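Local atomic coordinates of Two-component system sensor histidine kinase (Bacteroides thetaiotaomicron, PDB entry 3OTT), a protein that probably senses saccharides through this extracellular beta-propeller and beta-sandwich part and passes the signal on as a histidine kinase. Residues D527-W531 against R540-K544; H466-S470 against R503-K507. Residue numbers count along the deposited sequence, not the author numbering.

Interaction 1. Residues D527-W531 against R540-K544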
loop_
_atom_site.group_PDB
_atom_site.type_symbol
_atom_site.label_atom_id
_atom_site.label_comp_id
_atom_site.label_asym_id
_atom_site.label_seq_id
_atom_site.Cartn_x
_atom_site.Cartn_y
_atom_site.Cartn_z
ATOM N N ASP B 527 -42.667 -4.077 6.907
ATOM C CA ASP B 527 -44.077 -4.375 7.249
ATOM C C ASP B 527 -44.236 -4.515 8.767
ATOM O O ASP B 527 -45.325 -4.837 9.252
ATOM C CB ASP B 527 -44.570 -5.642 6.527
ATOM C CG ASP B 527 -44.955 -5.381 5.051
ATOM O OD1 ASP B 527 -46.038 -4.771 4.797
ATOM O OD2 ASP B 527 -44.212 -5.807 4.136
ATOM N N GLY B 528 -43.146 -4.281 9.506
ATOM C CA GLY B 528 -43.123 -4.508 10.948
ATOM C C GLY B 528 -43.102 -5.927 11.533
ATOM O O GLY B 528 -43.461 -6.115 12.721
ATOM N N LEU B 529 -42.712 -6.937 10.751
ATOM C CA LEU B 529 -42.565 -8.314 11.285
ATOM C C LEU B 529 -41.156 -8.478 11.767
ATOM O O LEU B 529 -40.279 -7.812 11.251
ATOM C CB LEU B 529 -42.945 -9.381 10.265
ATOM C CG LEU B 529 -44.448 -9.299 9.946
ATOM C CD1 LEU B 529 -44.758 -9.447 8.489
ATOM C CD2 LEU B 529 -45.163 -10.319 10.714
ATOM N N LEU B 530 -40.932 -9.308 12.783
ATOM C CA LEU B 530 -39.561 -9.546 13.302
ATOM C C LEU B 530 -38.940 -10.779 12.716
ATOM O O LEU B 530 -39.571 -11.812 12.633
ATOM C CB LEU B 530 -39.579 -9.750 14.804
ATOM C CG LEU B 530 -39.405 -8.616 15.805
ATOM C CD1 LEU B 530 -39.909 -7.357 15.248
ATOM C CD2 LEU B 530 -40.144 -8.945 17.079
ATOM N N TRP B 531 -37.660 -10.710 12.422
ATOM C CA TRP B 531 -36.928 -11.863 11.931
ATOM C C TRP B 531 -35.841 -12.227 12.937
ATOM O O TRP B 531 -34.995 -11.358 13.309
ATOM C CB TRP B 531 -36.352 -11.544 10.541
ATOM C CG TRP B 531 -37.443 -11.399 9.500
ATOM C CD1 TRP B 531 -38.183 -10.314 9.269
ATOM C CD2 TRP B 531 -37.925 -12.418 8.616
ATOM N NE1 TRP B 531 -39.106 -10.552 8.257
ATOM C CE2 TRP B 531 -38.967 -11.848 7.848
ATOM C CE3 TRP B 531 -37.571 -13.767 8.397
ATOM C CZ2 TRP B 531 -39.641 -12.559 6.836
ATOM C CZ3 TRP B 531 -38.236 -14.474 7.421
ATOM C CH2 TRP B 531 -39.265 -13.873 6.641
ATOM N N ARG B 540 -39.994 -16.014 11.679
ATOM C CA ARG B 540 -40.710 -14.768 11.453
ATOM C C ARG B 540 -41.777 -14.602 12.522
ATOM O O ARG B 540 -42.586 -15.463 12.706
ATOM C CB ARG B 540 -41.350 -14.766 10.067
ATOM C CG ARG B 540 -42.004 -13.441 9.730
ATOM C CD ARG B 540 -42.692 -13.434 8.353
ATOM N NE ARG B 540 -43.794 -14.386 8.397
ATOM C CZ ARG B 540 -44.435 -14.887 7.342
ATOM N NH1 ARG B 540 -44.117 -14.566 6.093
ATOM N NH2 ARG B 540 -45.391 -15.739 7.547
ATOM N N ILE B 541 -41.779 -13.471 13.199
ATOM C CA ILE B 541 -42.664 -13.202 14.299
ATOM C C ILE B 541 -43.563 -12.013 13.983
ATOM O O ILE B 541 -43.075 -10.977 13.551
ATOM C CB ILE B 541 -41.847 -12.850 15.536
ATOM C CG1 ILE B 541 -41.087 -14.086 16.022
ATOM C CG2 ILE B 541 -42.727 -12.328 16.694
ATOM C CD1 ILE B 541 -39.942 -13.743 16.997
ATOM N N ASN B 542 -44.861 -12.154 14.214
ATOM C CA ASN B 542 -45.742 -10.995 14.124
ATOM C C ASN B 542 -46.082 -10.455 15.540
ATOM O O ASN B 542 -46.760 -11.114 16.314
ATOM C CB ASN B 542 -46.974 -11.316 13.265
ATOM C CG ASN B 542 -47.960 -10.136 13.147
ATOM O OD1 ASN B 542 -47.879 -9.115 13.867
ATOM N ND2 ASN B 542 -48.922 -10.301 12.249
ATOM N N PRO B 543 -45.596 -9.247 15.872
ATOM C CA PRO B 543 -45.660 -8.789 17.250
ATOM C C PRO B 543 -47.040 -8.315 17.630
ATOM O O PRO B 543 -47.285 -8.134 18.810
ATOM C CB PRO B 543 -44.666 -7.591 17.276
ATOM C CG PRO B 543 -44.057 -7.523 15.931
ATOM C CD PRO B 543 -44.940 -8.255 14.989
ATOM N N LYS B 544 -47.953 -8.127 16.660
ATOM C CA LYS B 544 -49.353 -7.850 16.995
ATOM C C LYS B 544 -50.009 -8.931 17.821
ATOM O O LYS B 544 -50.714 -8.643 18.776
ATOM C CB LYS B 544 -50.218 -7.588 15.743
ATOM C CG LYS B 544 -49.932 -6.267 15.038
ATOM C CD LYS B 544 -50.719 -6.125 13.734
ATOM C CE LYS B 544 -50.102 -4.982 12.874
ATOM N NZ LYS B 544 -50.548 -3.649 13.405
#
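This contact is the open end of an antiparallel beta hairpin in one propeller blade. Arg540 pairs with Trp531 at a non-hydrogen-bonded position. Arg540 CB lies 4.0 Å from the centroid of the Trp531 six-membered ring, over its face, a CH-pi contact. Arg540 NH1 goes on to the backbone oxygens of Arg584 and Lys585, and Trp531 NE1 to Asp525. Ile541 pairs with Leu530 through two hydrogen bonds: Leu530 N to Ile541 O and Ile541 N to Leu530 O, both 2.8 Å. The two side chains share the other face of the sheet, with Leu530 CB 3.9 Å from Ile541 CB. Asn542 CB meets Leu529 CD2 at 3.3 Å. Asn542 OD1 accepts from Lys544 N at 3.0 Å, an Asx turn where the strand ends. Pro543 CG packs on Leu530 CD1 at 4.2 Å. Leu530 and Pro543 also touch Trp486 on strand 485-489 of the preceding blade. Within their own blade, strands 530-534 and 537-542 lie between strands 519-524 and 547-552.

Interaction 2. Residues H466-S470 against R503-K507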
loop_
_atom_site.group_PDB
_atom_site.type_symbol
_atom_site.label_atom_id
_atom_site.label_comp_id
_atom_site.label_asym_id
_atom_site.label_seq_id
_atom_site.Cartn_x
_atom_site.Cartn_y
_atom_site.Cartn_z
ATOM N N HIS B 466 -31.782 -7.700 37.413
ATOM C CA HIS B 466 -32.578 -7.345 38.605
ATOM C C HIS B 466 -33.990 -6.774 38.346
ATOM O O HIS B 466 -34.864 -6.863 39.200
ATOM C CB HIS B 466 -31.799 -6.386 39.537
ATOM C CG HIS B 466 -30.468 -6.931 39.969
ATOM N ND1 HIS B 466 -29.272 -6.321 39.645
ATOM C CD2 HIS B 466 -30.145 -8.068 40.637
ATOM C CE1 HIS B 466 -28.271 -7.040 40.125
ATOM N NE2 HIS B 466 -28.773 -8.110 40.722
ATOM N N ASN B 467 -34.229 -6.204 37.176
ATOM C CA ASN B 467 -35.577 -5.696 36.910
ATOM C C ASN B 467 -36.259 -6.292 35.634
ATOM O O ASN B 467 -37.040 -5.613 34.981
ATOM C CB ASN B 467 -35.601 -4.133 36.956
ATOM C CG ASN B 467 -34.766 -3.514 35.852
ATOM O OD1 ASN B 467 -34.286 -4.220 34.974
ATOM N ND2 ASN B 467 -34.581 -2.192 35.890
ATOM N N GLY B 468 -35.974 -7.562 35.322
ATOM C CA GLY B 468 -36.752 -8.343 34.348
ATOM C C GLY B 468 -35.959 -8.939 33.190
ATOM O O GLY B 468 -36.416 -9.877 32.581
ATOM N N LEU B 469 -34.785 -8.421 32.862
ATOM C CA LEU B 469 -34.012 -9.067 31.766
ATOM C C LEU B 469 -33.565 -10.480 32.082
ATOM O O LEU B 469 -33.403 -10.842 33.231
ATOM C CB LEU B 469 -32.787 -8.279 31.343
ATOM C CG LEU B 469 -32.974 -7.002 30.579
ATOM C CD1 LEU B 469 -31.600 -6.539 30.196
ATOM C CD2 LEU B 469 -33.827 -7.306 29.376
ATOM N N SER B 470 -33.408 -11.254 31.022
ATOM C CA SER B 470 -32.980 -12.657 31.058
ATOM C C SER B 470 -31.493 -12.841 31.223
ATOM O O SER B 470 -31.049 -13.981 31.370
ATOM C CB SER B 470 -33.381 -13.334 29.727
ATOM O OG SER B 470 -34.827 -13.385 29.596
ATOM N N ARG B 503 -42.591 -0.768 31.857
ATOM C CA ARG B 503 -41.294 -1.292 32.193
ATOM C C ARG B 503 -41.370 -2.803 32.383
ATOM O O ARG B 503 -40.418 -3.414 32.886
ATOM C CB ARG B 503 -40.713 -0.623 33.443
ATOM C CG ARG B 503 -40.524 0.890 33.295
ATOM C CD ARG B 503 -39.415 1.362 34.217
ATOM N NE ARG B 503 -38.123 0.878 33.719
ATOM C CZ ARG B 503 -36.980 0.827 34.420
ATOM N NH1 ARG B 503 -36.937 1.219 35.700
ATOM N NH2 ARG B 503 -35.875 0.364 33.821
ATOM N N GLU B 504 -42.507 -3.384 32.015
ATOM C CA GLU B 504 -42.659 -4.820 32.056
ATOM C C GLU B 504 -41.766 -5.490 30.988
ATOM O O GLU B 504 -41.694 -5.024 29.816
ATOM C CB GLU B 504 -44.125 -5.188 31.809
ATOM C CG GLU B 504 -44.401 -6.667 32.117
ATOM C CD GLU B 504 -45.769 -7.185 31.624
ATOM O OE1 GLU B 504 -46.810 -6.474 31.764
ATOM O OE2 GLU B 504 -45.785 -8.334 31.116
ATOM N N VAL B 505 -41.129 -6.585 31.394
ATOM C CA VAL B 505 -40.291 -7.424 30.544
ATOM C C VAL B 505 -40.854 -8.834 30.430
ATOM O O VAL B 505 -41.019 -9.525 31.435
ATOM C CB VAL B 505 -38.860 -7.530 31.093
ATOM C CG1 VAL B 505 -37.928 -8.175 30.044
ATOM C CG2 VAL B 505 -38.341 -6.117 31.510
ATOM N N THR B 506 -41.105 -9.284 29.204
ATOM C CA THR B 506 -41.611 -10.629 29.017
ATOM C C THR B 506 -40.639 -11.469 28.127
ATOM O O THR B 506 -40.117 -10.959 27.139
ATOM C CB THR B 506 -42.983 -10.600 28.353
ATOM O OG1 THR B 506 -43.804 -9.616 28.990
ATOM C CG2 THR B 506 -43.668 -11.987 28.505
ATOM N N LYS B 507 -40.444 -12.740 28.465
ATOM C CA LYS B 507 -39.596 -13.629 27.687
ATOM C C LYS B 507 -40.470 -14.406 26.769
ATOM O O LYS B 507 -41.285 -15.147 27.268
ATOM C CB LYS B 507 -38.857 -14.626 28.591
ATOM C CG LYS B 507 -38.050 -15.682 27.815
ATOM C CD LYS B 507 -37.379 -16.714 28.765
ATOM C CE LYS B 507 -36.119 -16.182 29.418
ATOM N NZ LYS B 507 -35.132 -15.814 28.376
#
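The loop 466-470 runs beside residues 503-507 in nearly the same direction, 21° apart, with no backbone hydrogen bonds between them. It is the crossing between two blades of a beta propeller, leading from strand 457-463 to strand 474-479, the first strand of the next blade. Strand 504-508 is the last strand of that blade. Arg503, with a positive phi of 78°, forms a G1 beta bulge with Glu504 against strand 495-499. The backbones come closest at Gly468 and Val505, with their CA atoms 5.3 Å apart. Gly468 has a phi of 124°, and a CB there would collide with Val505 CG2. Val505 points its side chain at the loop. Val505 CG1 lies 3.4 Å from Gly468 O and 4.2 Å from Leu469 CD2. Asn467 and Arg503 sit together at one end, where Asn467 ND2 and Arg503 NH2 both donate to Asn462 O. Asn467 OD1 accepts from Ser464 N. Arg503 also makes a cation-pi contact with Tyr463. At the other end Ser470 OG also bonds to Asp496, and Lys507 reaches Asn492 and Lys493. There Lys507 NZ donates to Ser470 OG at 2.7 Å.

Overall arrangement
The two contacts lie in successive blades of one propeller. Their centres are 20 Å apart, their nearest atoms about 10 Å, and they share no residues. Interaction 1 is mostly buried and joins two central strands of one blade. Interaction 2 is at the surface and sets a connecting loop against an edge strand, 504-508, of the blade that precedes the one of interaction 1. The chemistry follows the place. The hairpin relies on paired backbone bonds and on apolar and aromatic packing. The loop contact has no paired backbone bonds: a valine packs on the loop's backbone and on a leucine, between polar ends. The two blades also meet through a salt bridge, from Lys544 of interaction 1 to Glu482 in the blade of interaction 2.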